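Local coordinates for protein tryptophan synthase alpha chain (Aquifex aeolicus, PDB 2EKC) that probably carries out the aldol cleavage of indoleglycerol phosphate to indole and glyceraldehyde 3-phosphate, serving the last step of tryptophan biosynthesis, at residues Asp6-Leu11 against Glu16-Ser21; Tyr30-Lys35 against Lys244-Leu249; Glu192-Lys197 against Gly225-Gly230; Glu200-Glu203 against Pro208-Val211. All blocks are in the same frame, centred on the assembly; numbering follows the deposited sequence.

Contact 1: Asp6-Leu11 against Glu16-Ser21; sequences DKFTEL and EKALVS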
loop_
_atom_site.group_PDB
_atom_site.type_symbol
_atom_site.label_atom_id
_atom_site.label_comp_id
_atom_site.label_asym_id
_atom_site.label_seq_id
_atom_site.Cartn_x
_atom_site.Cartn_y
_atom_site.Cartn_z
ATOM N N ASP A 6 1.573 -14.851 4.335
ATOM C CA ASP A 6 2.784 -15.342 4.989
ATOM C C ASP A 6 3.363 -14.267 5.906
ATOM O O ASP A 6 3.753 -14.546 7.039
ATOM C CB ASP A 6 3.861 -15.732 3.970
ATOM C CG ASP A 6 3.454 -16.904 3.088
ATOM O OD1 ASP A 6 2.582 -17.696 3.494
ATOM O OD2 ASP A 6 4.030 -17.036 1.988
ATOM N N LYS A 7 3.420 -13.034 5.413
ATOM C CA LYS A 7 3.978 -11.940 6.204
ATOM C C LYS A 7 3.217 -11.677 7.496
ATOM O O LYS A 7 3.823 -11.515 8.554
ATOM C CB LYS A 7 4.036 -10.653 5.378
ATOM C CG LYS A 7 4.651 -9.473 6.131
ATOM C CD LYS A 7 6.081 -9.769 6.595
ATOM C CE LYS A 7 7.025 -9.967 5.419
ATOM N NZ LYS A 7 8.423 -10.251 5.859
ATOM N N PHE A 8 1.892 -11.618 7.419
ATOM C CA PHE A 8 1.096 -11.369 8.617
ATOM C C PHE A 8 1.209 -12.525 9.611
ATOM O O PHE A 8 1.179 -12.323 10.825
ATOM C CB PHE A 8 -0.367 -11.108 8.242
ATOM C CG PHE A 8 -0.642 -9.674 7.867
ATOM C CD1 PHE A 8 -0.513 -8.661 8.815
ATOM C CD2 PHE A 8 -1.011 -9.333 6.568
ATOM C CE1 PHE A 8 -0.747 -7.327 8.480
ATOM C CE2 PHE A 8 -1.249 -7.997 6.219
ATOM C CZ PHE A 8 -1.118 -6.995 7.178
ATOM N N THR A 9 1.349 -13.740 9.099
ATOM C CA THR A 9 1.501 -14.891 9.978
ATOM C C THR A 9 2.853 -14.761 10.674
ATOM O O THR A 9 2.992 -15.053 11.862
ATOM C CB THR A 9 1.443 -16.203 9.175
ATOM O OG1 THR A 9 0.126 -16.358 8.644
ATOM C CG2 THR A 9 1.781 -17.401 10.058
ATOM N N GLU A 10 3.849 -14.309 9.923
ATOM C CA GLU A 10 5.187 -14.116 10.467
ATOM C C GLU A 10 5.177 -13.030 11.541
ATOM O O GLU A 10 5.716 -13.216 12.635
ATOM C CB GLU A 10 6.161 -13.726 9.344
ATOM C CG GLU A 10 7.487 -13.155 9.828
ATOM C CD GLU A 10 8.408 -12.752 8.687
ATOM O OE1 GLU A 10 7.909 -12.224 7.670
ATOM O OE2 GLU A 10 9.635 -12.947 8.810
ATOM N N LEU A 11 4.561 -11.894 11.230
ATOM C CA LEU A 11 4.510 -10.789 12.179
ATOM C C LEU A 11 3.815 -11.196 13.469
ATOM O O LEU A 11 4.251 -10.831 14.561
ATOM C CB LEU A 11 3.801 -9.586 11.555
ATOM C CG LEU A 11 4.583 -8.906 10.425
ATOM C CD1 LEU A 11 3.676 -7.954 9.670
ATOM C CD2 LEU A 11 5.784 -8.168 11.008
ATOM N N GLU A 16 4.376 -8.513 16.260
ATOM C CA GLU A 16 4.526 -7.209 15.632
ATOM C C GLU A 16 3.343 -6.844 14.740
ATOM O O GLU A 16 2.586 -7.710 14.293
ATOM C CB GLU A 16 5.787 -7.189 14.769
ATOM C CG GLU A 16 7.093 -7.281 15.523
ATOM C CD GLU A 16 8.285 -7.165 14.597
ATOM O OE1 GLU A 16 8.127 -6.579 13.503
ATOM O OE2 GLU A 16 9.379 -7.644 14.961
ATOM N N LYS A 17 3.195 -5.547 14.496
ATOM C CA LYS A 17 2.162 -5.045 13.603
ATOM C C LYS A 17 2.956 -4.685 12.352
ATOM O O LYS A 17 4.153 -4.386 12.437
ATOM C CB LYS A 17 1.491 -3.793 14.171
ATOM C CG LYS A 17 0.918 -3.970 15.568
ATOM C CD LYS A 17 -0.005 -5.169 15.659
ATOM C CE LYS A 17 -0.556 -5.313 17.069
ATOM N NZ LYS A 17 -1.330 -6.569 17.234
ATOM N N ALA A 18 2.305 -4.712 11.199
ATOM C CA ALA A 18 2.990 -4.415 9.949
ATOM C C ALA A 18 3.156 -2.931 9.664
ATOM O O ALA A 18 2.291 -2.123 9.994
ATOM C CB ALA A 18 2.246 -5.067 8.787
ATOM N N LEU A 19 4.290 -2.580 9.068
ATOM C CA LEU A 19 4.534 -1.206 8.655
ATOM C C LEU A 19 4.454 -1.267 7.136
ATOM O O LEU A 19 5.225 -1.988 6.496
ATOM C CB LEU A 19 5.923 -0.711 9.060
ATOM C CG LEU A 19 6.297 0.613 8.366
ATOM C CD1 LEU A 19 5.240 1.674 8.664
ATOM C CD2 LEU A 19 7.665 1.084 8.823
ATOM N N VAL A 20 3.496 -0.544 6.569
ATOM C CA VAL A 20 3.316 -0.502 5.123
ATOM C C VAL A 20 3.854 0.848 4.660
ATOM O O VAL A 20 3.322 1.885 5.047
ATOM C CB VAL A 20 1.820 -0.614 4.758
ATOM C CG1 VAL A 20 1.641 -0.574 3.258
ATOM C CG2 VAL A 20 1.246 -1.899 5.326
ATOM N N SER A 21 4.911 0.835 3.851
ATOM C CA SER A 21 5.515 2.074 3.367
ATOM C C SER A 21 5.142 2.350 1.921
ATOM O O SER A 21 5.214 1.468 1.059
ATOM C CB SER A 21 7.039 2.014 3.508
ATOM O OG SER A 21 7.399 1.804 4.861
#
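L11 and E16 bring the two backbones together, their CA atoms lying 5.0 Å apart where the chain leaves helix 3-14 and turns into strand 18-24. The join is one hydrogen bond, E16 N to L11 O at 2.9 Å. It is nearly straight at hydrogen (165°), yet the donor sits above the carbonyl plane, 38° out of it. Beyond this point the segments diverge and side chains span the gap. The two methyls of L11 divide the work: CD1 presses on A18 CB at 3.3 Å, tighter than usual for carbons, while CD2 lies against E16 CB at 3.9 Å. The extended E16 chain crosses L11 at about a right angle, and its carboxylate goes on to salt bridges with R261 and K257. With an alanine in place of L11, A18 and the aliphatic part of E16 would probably lose their common neighbour, and a gap would open under the turn. F8 reaches the same A18 CB through CE1 at 3.8 Å, the methyl approaching the ring obliquely. Through F8 the helix thus reaches A18, I47 and P208, at or just before the starts of three strands, consistent with the extra N-terminal helix that closes the bottom of the TIM barrel in TrpA enzymes.

Contact 2: Tyr30-Lys35 against Lys244-Leu249; sequences YETSLK and KKIEDL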
loop_
_atom_site.group_PDB
_atom_site.type_symbol
_atom_site.label_atom_id
_atom_site.label_comp_id
_atom_site.label_asym_id
_atom_site.label_seq_id
_atom_site.Cartn_x
_atom_site.Cartn_y
_atom_site.Cartn_z
ATOM N N TYR A 30 13.930 8.875 -10.826
ATOM C CA TYR A 30 14.020 7.420 -10.705
ATOM C C TYR A 30 15.107 6.941 -9.748
ATOM O O TYR A 30 14.820 6.203 -8.808
ATOM C CB TYR A 30 14.240 6.756 -12.071
ATOM C CG TYR A 30 14.123 5.244 -12.010
ATOM C CD1 TYR A 30 12.881 4.617 -12.107
ATOM C CD2 TYR A 30 15.247 4.445 -11.803
ATOM C CE1 TYR A 30 12.761 3.228 -11.998
ATOM C CE2 TYR A 30 15.140 3.057 -11.688
ATOM C CZ TYR A 30 13.893 2.458 -11.787
ATOM O OH TYR A 30 13.781 1.092 -11.664
ATOM N N GLU A 31 16.349 7.359 -9.987
ATOM C CA GLU A 31 17.475 6.948 -9.145
ATOM C C GLU A 31 17.241 7.204 -7.654
ATOM O O GLU A 31 17.412 6.305 -6.831
ATOM C CB GLU A 31 18.757 7.656 -9.589
ATOM C CG GLU A 31 19.980 7.270 -8.763
ATOM C CD GLU A 31 21.266 7.918 -9.261
ATOM O OE1 GLU A 31 21.308 9.164 -9.364
ATOM O OE2 GLU A 31 22.235 7.178 -9.541
ATOM N N THR A 32 16.853 8.429 -7.313
ATOM C CA THR A 32 16.595 8.782 -5.924
ATOM C C THR A 32 15.465 7.940 -5.333
ATOM O O THR A 32 15.562 7.481 -4.197
ATOM C CB THR A 32 16.235 10.274 -5.792
ATOM O OG1 THR A 32 17.293 11.071 -6.337
ATOM C CG2 THR A 32 16.025 10.649 -4.328
ATOM N N SER A 33 14.398 7.723 -6.101
ATOM C CA SER A 33 13.278 6.926 -5.608
ATOM C C SER A 33 13.704 5.485 -5.344
ATOM O O SER A 33 13.233 4.849 -4.403
ATOM C CB SER A 33 12.099 6.958 -6.598
ATOM O OG SER A 33 12.322 6.156 -7.747
ATOM N N LEU A 34 14.603 4.965 -6.169
ATOM C CA LEU A 34 15.069 3.596 -5.979
ATOM C C LEU A 34 15.859 3.496 -4.678
ATOM O O LEU A 34 15.717 2.530 -3.933
ATOM C CB LEU A 34 15.937 3.159 -7.155
ATOM C CG LEU A 34 16.519 1.746 -7.097
ATOM C CD1 LEU A 34 15.398 0.713 -6.995
ATOM C CD2 LEU A 34 17.360 1.507 -8.345
ATOM N N LYS A 35 16.684 4.500 -4.398
ATOM C CA LYS A 35 17.461 4.497 -3.166
ATOM C C LYS A 35 16.508 4.564 -1.977
ATOM O O LYS A 35 16.702 3.878 -0.975
ATOM C CB LYS A 35 18.434 5.682 -3.146
ATOM C CG LYS A 35 19.508 5.582 -4.216
ATOM C CD LYS A 35 20.412 6.808 -4.235
ATOM C CE LYS A 35 21.408 6.711 -5.384
ATOM N NZ LYS A 35 22.255 7.928 -5.512
ATOM N N LYS A 244 15.829 14.300 -1.086
ATOM C CA LYS A 244 16.867 13.275 -1.117
ATOM C C LYS A 244 17.461 13.016 0.271
ATOM O O LYS A 244 18.645 12.704 0.399
ATOM C CB LYS A 244 17.979 13.684 -2.094
ATOM C CG LYS A 244 17.472 13.982 -3.498
ATOM C CD LYS A 244 18.588 14.441 -4.419
ATOM C CE LYS A 244 18.040 14.834 -5.784
ATOM N NZ LYS A 244 19.104 15.354 -6.688
ATOM N N LYS A 245 16.637 13.146 1.307
ATOM C CA LYS A 245 17.089 12.914 2.678
ATOM C C LYS A 245 16.895 11.441 3.008
ATOM O O LYS A 245 16.048 11.068 3.825
ATOM C CB LYS A 245 16.305 13.811 3.643
ATOM C CG LYS A 245 16.614 15.294 3.443
ATOM C CD LYS A 245 15.618 16.222 4.156
ATOM C CE LYS A 245 15.811 16.231 5.665
ATOM N NZ LYS A 245 14.961 17.270 6.317
ATOM N N ILE A 246 17.706 10.611 2.358
ATOM C CA ILE A 246 17.648 9.162 2.499
ATOM C C ILE A 246 17.951 8.642 3.899
ATOM O O ILE A 246 17.279 7.729 4.386
ATOM C CB ILE A 246 18.606 8.484 1.494
ATOM C CG1 ILE A 246 18.341 9.024 0.082
ATOM C CG2 ILE A 246 18.432 6.969 1.538
ATOM C CD1 ILE A 246 16.882 8.967 -0.346
ATOM N N GLU A 247 18.959 9.215 4.548
ATOM C CA GLU A 247 19.312 8.768 5.888
ATOM C C GLU A 247 18.189 9.063 6.873
ATOM O O GLU A 247 17.881 8.237 7.728
ATOM C CB GLU A 247 20.604 9.436 6.366
ATOM C CG GLU A 247 21.107 8.869 7.687
ATOM C CD GLU A 247 22.352 9.571 8.195
ATOM O OE1 GLU A 247 23.350 9.636 7.449
ATOM O OE2 GLU A 247 22.331 10.055 9.344
ATOM N N ASP A 248 17.578 10.239 6.754
ATOM C CA ASP A 248 16.481 10.614 7.644
ATOM C C ASP A 248 15.260 9.744 7.378
ATOM O O ASP A 248 14.482 9.455 8.288
ATOM C CB ASP A 248 16.105 12.088 7.457
ATOM C CG ASP A 248 17.201 13.034 7.926
ATOM O OD1 ASP A 248 17.654 12.899 9.081
ATOM O OD2 ASP A 248 17.606 13.916 7.140
ATOM N N LEU A 249 15.091 9.333 6.125
ATOM C CA LEU A 249 13.968 8.475 5.746
ATOM C C LEU A 249 14.108 7.116 6.433
ATOM O O LEU A 249 13.150 6.589 7.003
ATOM C CB LEU A 249 13.939 8.292 4.222
ATOM C CG LEU A 249 12.903 7.315 3.656
ATOM C CD1 LEU A 249 11.496 7.784 4.003
ATOM C CD2 LEU A 249 13.079 7.218 2.146
#
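Two residues before T32, which meets K244 across the contact, the carbonyl oxygen Y30 O is gripped twice. S33 OG donates to Y30 O at 2.7 Å, arriving 21° out of the carbonyl plane, and L34 N adds the helical bond. S33 OG also pairs with G26 N, which ties this first turn of helix 30-42 to the loop before it; T32 N is held by D29 OD1. The opposing segment joins two helices: K244, with positive phi (56°), is the C' residue of a Schellman motif that ends helix 235-242, and K245 is the N-cap of helix 246-258. In the TIM barrel, helix 30-42 follows the first strand and helix 246-258 comes after the last, beyond the short helix 235-242, so their packing belongs to the outer ring where it closes on itself. The touch itself is aliphatic. T32 CG2, anti to the backbone N, meets K244 CG at 3.7 Å; the extended lysine crosses the threonine at about a right angle, with K244 CE passing T32 OG1 at 3.9 Å. I246 fills the next place along, its CD1 at 4.3 Å from T32 O and its CG2 facing K35 O. Further on, L249 packs on A36 and V40.

Contact 3: Glu192-Lys197 against Gly225-Gly230; sequences ERIKKK and GSFADG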
loop_
_atom_site.group_PDB
_atom_site.type_symbol
_atom_site.label_atom_id
_atom_site.label_comp_id
_atom_site.label_asym_id
_atom_site.label_seq_id
_atom_site.Cartn_x
_atom_site.Cartn_y
_atom_site.Cartn_z
ATOM N N GLU A 192 -10.859 7.599 17.483
ATOM C CA GLU A 192 -11.980 6.887 18.087
ATOM C C GLU A 192 -12.951 6.316 17.057
ATOM O O GLU A 192 -13.459 5.205 17.217
ATOM C CB GLU A 192 -12.735 7.822 19.035
ATOM C CG GLU A 192 -13.843 7.157 19.839
ATOM C CD GLU A 192 -13.335 6.024 20.712
ATOM O OE1 GLU A 192 -12.258 6.178 21.324
ATOM O OE2 GLU A 192 -14.017 4.982 20.795
ATOM N N ARG A 193 -13.203 7.073 15.998
ATOM C CA ARG A 193 -14.141 6.642 14.968
ATOM C C ARG A 193 -13.691 5.435 14.145
ATOM O O ARG A 193 -14.464 4.497 13.934
ATOM C CB ARG A 193 -14.453 7.807 14.036
ATOM C CG ARG A 193 -15.583 7.530 13.069
ATOM C CD ARG A 193 -16.169 8.828 12.573
ATOM N NE ARG A 193 -17.368 8.608 11.778
ATOM C CZ ARG A 193 -18.261 9.553 11.509
ATOM N NH1 ARG A 193 -18.089 10.784 11.974
ATOM N NH2 ARG A 193 -19.321 9.264 10.769
ATOM N N ILE A 194 -12.452 5.457 13.669
ATOM C CA ILE A 194 -11.955 4.340 12.871
ATOM C C ILE A 194 -11.709 3.132 13.773
ATOM O O ILE A 194 -11.864 1.983 13.350
ATOM C CB ILE A 194 -10.652 4.714 12.120
ATOM C CG1 ILE A 194 -10.157 3.516 11.301
ATOM C CG2 ILE A 194 -9.582 5.161 13.106
ATOM C CD1 ILE A 194 -11.159 2.998 10.269
ATOM N N LYS A 195 -11.337 3.400 15.021
ATOM C CA LYS A 195 -11.087 2.336 15.983
ATOM C C LYS A 195 -12.370 1.537 16.215
ATOM O O LYS A 195 -12.361 0.303 16.192
ATOM C CB LYS A 195 -10.590 2.927 17.304
ATOM C CG LYS A 195 -10.286 1.895 18.376
ATOM C CD LYS A 195 -9.603 2.539 19.570
ATOM C CE LYS A 195 -9.341 1.523 20.665
ATOM N NZ LYS A 195 -10.612 0.955 21.199
ATOM N N LYS A 196 -13.472 2.244 16.434
ATOM C CA LYS A 196 -14.755 1.590 16.652
ATOM C C LYS A 196 -15.194 0.824 15.407
ATOM O O LYS A 196 -15.786 -0.248 15.506
ATOM C CB LYS A 196 -15.822 2.621 17.029
ATOM C CG LYS A 196 -15.714 3.133 18.464
ATOM C CD LYS A 196 -16.027 2.022 19.471
ATOM C CE LYS A 196 -16.031 2.549 20.897
ATOM N NZ LYS A 196 -16.336 1.482 21.893
ATOM N N LYS A 197 -14.902 1.377 14.237
ATOM C CA LYS A 197 -15.276 0.720 12.994
ATOM C C LYS A 197 -14.504 -0.584 12.845
ATOM O O LYS A 197 -15.053 -1.594 12.401
ATOM C CB LYS A 197 -14.980 1.627 11.799
ATOM C CG LYS A 197 -15.395 1.036 10.461
ATOM C CD LYS A 197 -16.800 1.450 10.062
ATOM C CE LYS A 197 -17.847 0.954 11.029
ATOM N NZ LYS A 197 -19.194 1.514 10.719
ATOM N N GLY A 225 -1.569 0.996 15.723
ATOM C CA GLY A 225 -1.172 -0.395 15.806
ATOM C C GLY A 225 -1.785 -1.111 16.992
ATOM O O GLY A 225 -1.786 -2.344 17.046
ATOM N N SER A 226 -2.307 -0.349 17.948
ATOM C CA SER A 226 -2.923 -0.943 19.129
ATOM C C SER A 226 -4.236 -1.627 18.767
ATOM O O SER A 226 -4.697 -2.505 19.496
ATOM C CB SER A 226 -3.189 0.119 20.202
ATOM O OG SER A 226 -4.300 0.926 19.851
ATOM N N PHE A 227 -4.841 -1.226 17.652
ATOM C CA PHE A 227 -6.103 -1.834 17.235
ATOM C C PHE A 227 -6.125 -2.376 15.802
ATOM O O PHE A 227 -7.029 -3.124 15.435
ATOM C CB PHE A 227 -7.273 -0.855 17.462
ATOM C CG PHE A 227 -7.210 0.397 16.632
ATOM C CD1 PHE A 227 -7.658 0.402 15.314
ATOM C CD2 PHE A 227 -6.734 1.585 17.179
ATOM C CE1 PHE A 227 -7.636 1.568 14.560
ATOM C CE2 PHE A 227 -6.706 2.753 16.432
ATOM C CZ PHE A 227 -7.159 2.747 15.121
ATOM N N ALA A 228 -5.136 -2.012 14.993
ATOM C CA ALA A 228 -5.069 -2.511 13.620
ATOM C C ALA A 228 -3.921 -3.517 13.526
ATOM O O ALA A 228 -3.100 -3.611 14.437
ATOM C CB ALA A 228 -4.836 -1.359 12.649
ATOM N N ASP A 229 -3.864 -4.268 12.430
ATOM C CA ASP A 229 -2.796 -5.245 12.249
ATOM C C ASP A 229 -1.598 -4.586 11.578
ATOM O O ASP A 229 -0.532 -5.190 11.432
ATOM C CB ASP A 229 -3.302 -6.414 11.414
ATOM C CG ASP A 229 -4.506 -7.082 12.041
ATOM O OD1 ASP A 229 -4.362 -7.596 13.166
ATOM O OD2 ASP A 229 -5.594 -7.078 11.424
ATOM N N GLY A 230 -1.779 -3.331 11.181
ATOM C CA GLY A 230 -0.702 -2.600 10.545
ATOM C C GLY A 230 -1.069 -1.162 10.240
ATOM O O GLY A 230 -2.242 -0.778 10.285
#
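The CH-pi interaction between K195 and F227 carries this contact, at the point where their CA atoms come within 6.6 Å. K195 CB stands 3.9 Å from the centroid of the F227 ring and only 8° off the ring normal, hence almost exactly above its centre. K195 CG follows over the same face, 3.8 Å from F227 CD2, and on the other side of CB the main chain joins in, with K195 CA at 3.8 Å from F227 CE1. The phenylalanine turns its ring to the helix by placing CG between its own backbone N and carbonyl carbon (chi1 64°). Apolar packing adds one more touch, I194 CG2 to F227 CZ at 4.0 Å, an oblique approach to the ring by a side chain that also rests on F176 of strand 174-177. In TIM-barrel terms, helix 192-204, which follows the sixth strand, packs here on the loop that leads from helix 218-225 into the eighth strand, 230-233. A serine in place of F227 would probably leave the K195 methylenes and the I194 methyl without the surface they rest on, and open a gap between helix and loop. Among polar contacts none crosses the two segments: K195 bends at its last torsion (chi4 -63°) and forms a salt bridge with E199, S226 OG bonds to E223 O, and beyond F227 the D229 backbone pairs with A18.

Contact 4: Glu200-Glu203 against Pro208-Val211; sequences EYRE and PVVV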
loop_
_atom_site.group_PDB
_atom_site.type_symbol
_atom_site.label_atom_id
_atom_site.label_comp_id
_atom_site.label_asym_id
_atom_site.label_seq_id
_atom_site.Cartn_x
_atom_site.Cartn_y
_atom_site.Cartn_z
ATOM N N GLU A 200 -15.921 -3.350 14.876
ATOM C CA GLU A 200 -17.076 -3.945 14.202
ATOM C C GLU A 200 -16.544 -4.927 13.173
ATOM O O GLU A 200 -17.019 -6.058 13.057
ATOM C CB GLU A 200 -17.899 -2.883 13.469
ATOM C CG GLU A 200 -18.906 -2.138 14.318
ATOM C CD GLU A 200 -19.825 -1.268 13.476
ATOM O OE1 GLU A 200 -19.378 -0.195 13.020
ATOM O OE2 GLU A 200 -20.991 -1.668 13.259
ATOM N N TYR A 201 -15.553 -4.466 12.416
ATOM C CA TYR A 201 -14.918 -5.273 11.382
ATOM C C TYR A 201 -14.435 -6.591 11.984
ATOM O O TYR A 201 -14.628 -7.654 11.396
ATOM C CB TYR A 201 -13.740 -4.497 10.784
ATOM C CG TYR A 201 -12.839 -5.290 9.861
ATOM C CD1 TYR A 201 -13.136 -5.434 8.506
ATOM C CD2 TYR A 201 -11.671 -5.874 10.344
ATOM C CE1 TYR A 201 -12.280 -6.140 7.649
ATOM C CE2 TYR A 201 -10.811 -6.576 9.502
ATOM C CZ TYR A 201 -11.117 -6.704 8.160
ATOM O OH TYR A 201 -10.245 -7.374 7.334
ATOM N N ARG A 202 -13.817 -6.514 13.158
ATOM C CA ARG A 202 -13.306 -7.705 13.837
ATOM C C ARG A 202 -14.415 -8.720 14.065
ATOM O O ARG A 202 -14.192 -9.926 13.979
ATOM C CB ARG A 202 -12.694 -7.337 15.189
ATOM C CG ARG A 202 -11.484 -6.419 15.115
ATOM C CD ARG A 202 -10.357 -7.053 14.334
ATOM N NE ARG A 202 -9.116 -6.294 14.469
ATOM C CZ ARG A 202 -7.981 -6.611 13.854
ATOM N NH1 ARG A 202 -7.932 -7.673 13.060
ATOM N NH2 ARG A 202 -6.901 -5.863 14.027
ATOM N N GLU A 203 -15.603 -8.209 14.368
ATOM C CA GLU A 203 -16.780 -9.032 14.623
ATOM C C GLU A 203 -17.210 -9.800 13.376
ATOM O O GLU A 203 -17.723 -10.916 13.464
ATOM C CB GLU A 203 -17.954 -8.143 15.065
ATOM C CG GLU A 203 -17.735 -7.360 16.356
ATOM C CD GLU A 203 -18.859 -6.370 16.640
ATOM O OE1 GLU A 203 -20.041 -6.774 16.598
ATOM O OE2 GLU A 203 -18.565 -5.187 16.911
ATOM N N PRO A 208 -6.573 -9.725 8.169
ATOM C CA PRO A 208 -5.838 -8.566 8.689
ATOM C C PRO A 208 -6.278 -7.247 8.068
ATOM O O PRO A 208 -6.723 -7.201 6.916
ATOM C CB PRO A 208 -4.378 -8.908 8.382
ATOM C CG PRO A 208 -4.470 -9.854 7.216
ATOM C CD PRO A 208 -5.648 -10.713 7.584
ATOM N N VAL A 209 -6.162 -6.175 8.841
ATOM C CA VAL A 209 -6.551 -4.862 8.361
ATOM C C VAL A 209 -5.481 -3.835 8.686
ATOM O O VAL A 209 -4.957 -3.809 9.798
ATOM C CB VAL A 209 -7.907 -4.417 8.983
ATOM C CG1 VAL A 209 -7.836 -4.460 10.507
ATOM C CG2 VAL A 209 -8.262 -3.009 8.513
ATOM N N VAL A 210 -5.136 -3.010 7.699
ATOM C CA VAL A 210 -4.150 -1.958 7.894
ATOM C C VAL A 210 -4.883 -0.621 7.804
ATOM O O VAL A 210 -5.857 -0.484 7.059
ATOM C CB VAL A 210 -3.006 -2.017 6.836
ATOM C CG1 VAL A 210 -2.210 -3.307 7.004
ATOM C CG2 VAL A 210 -3.570 -1.923 5.435
ATOM N N VAL A 211 -4.424 0.353 8.578
ATOM C CA VAL A 211 -5.055 1.666 8.609
ATOM C C VAL A 211 -4.071 2.751 8.194
ATOM O O VAL A 211 -2.935 2.783 8.665
ATOM C CB VAL A 211 -5.591 1.964 10.026
ATOM C CG1 VAL A 211 -6.094 3.393 10.122
ATOM C CG2 VAL A 211 -6.707 0.986 10.358
#
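Y201 and R202 of helix 192-204 both descend on V209, which begins the strand that follows this helix in the TIM barrel, so the contact is a helix packing on the outer side of the barrel's seventh strand. Y201 carries CG anti to the backbone N (chi1 170°), sending the ring down to the sheet. There CE2 lies 3.7 Å from V209 CB, an oblique approach in which the two side chains run past each other in opposite directions. The ring also meets F176 edge-to-face, and the hydroxyl is fixed by hydrogen bonds to K207 O and T174 OG1. R202 leaves the helix with CG beside its backbone N and kinks at chi2 (-61°), bringing the guanidinium flat over V209. Polar partners fix that group: NH2 donates to F227 O, and NH1 forms a salt bridge with D229, whose OD2 also takes the backbone N-H of V209. V209 CG1 sits 3.8 Å above the guanidinium plane, displaced toward its rim. That methyl occupies the crowded position between backbone N and carbonyl carbon (chi1 56°), and from there V209 CG1 also meets Y201 CE2 at 3.8 Å.

How the contacts relate
Contacts 1, 3 and 4 touch one another, D229 of contact 3 lying close to both of the others, and contacts 3 and 4 share helix 192-204 with centres only 7 Å apart. Contact 2 stands apart, about 16 Å at nearest atoms from contact 4 and on the opposite side of the chain's centre. All four are only partly buried. Contact 1 lies deepest, whereas two of the four touching residues of contact 2 are exposed. Contacts 1 and 4 set helices on strands, each with two buried residues; contacts 2 and 3 lean on lysine methylenes instead. Among the four, contact 1 alone has a hydrogen bond between its segments.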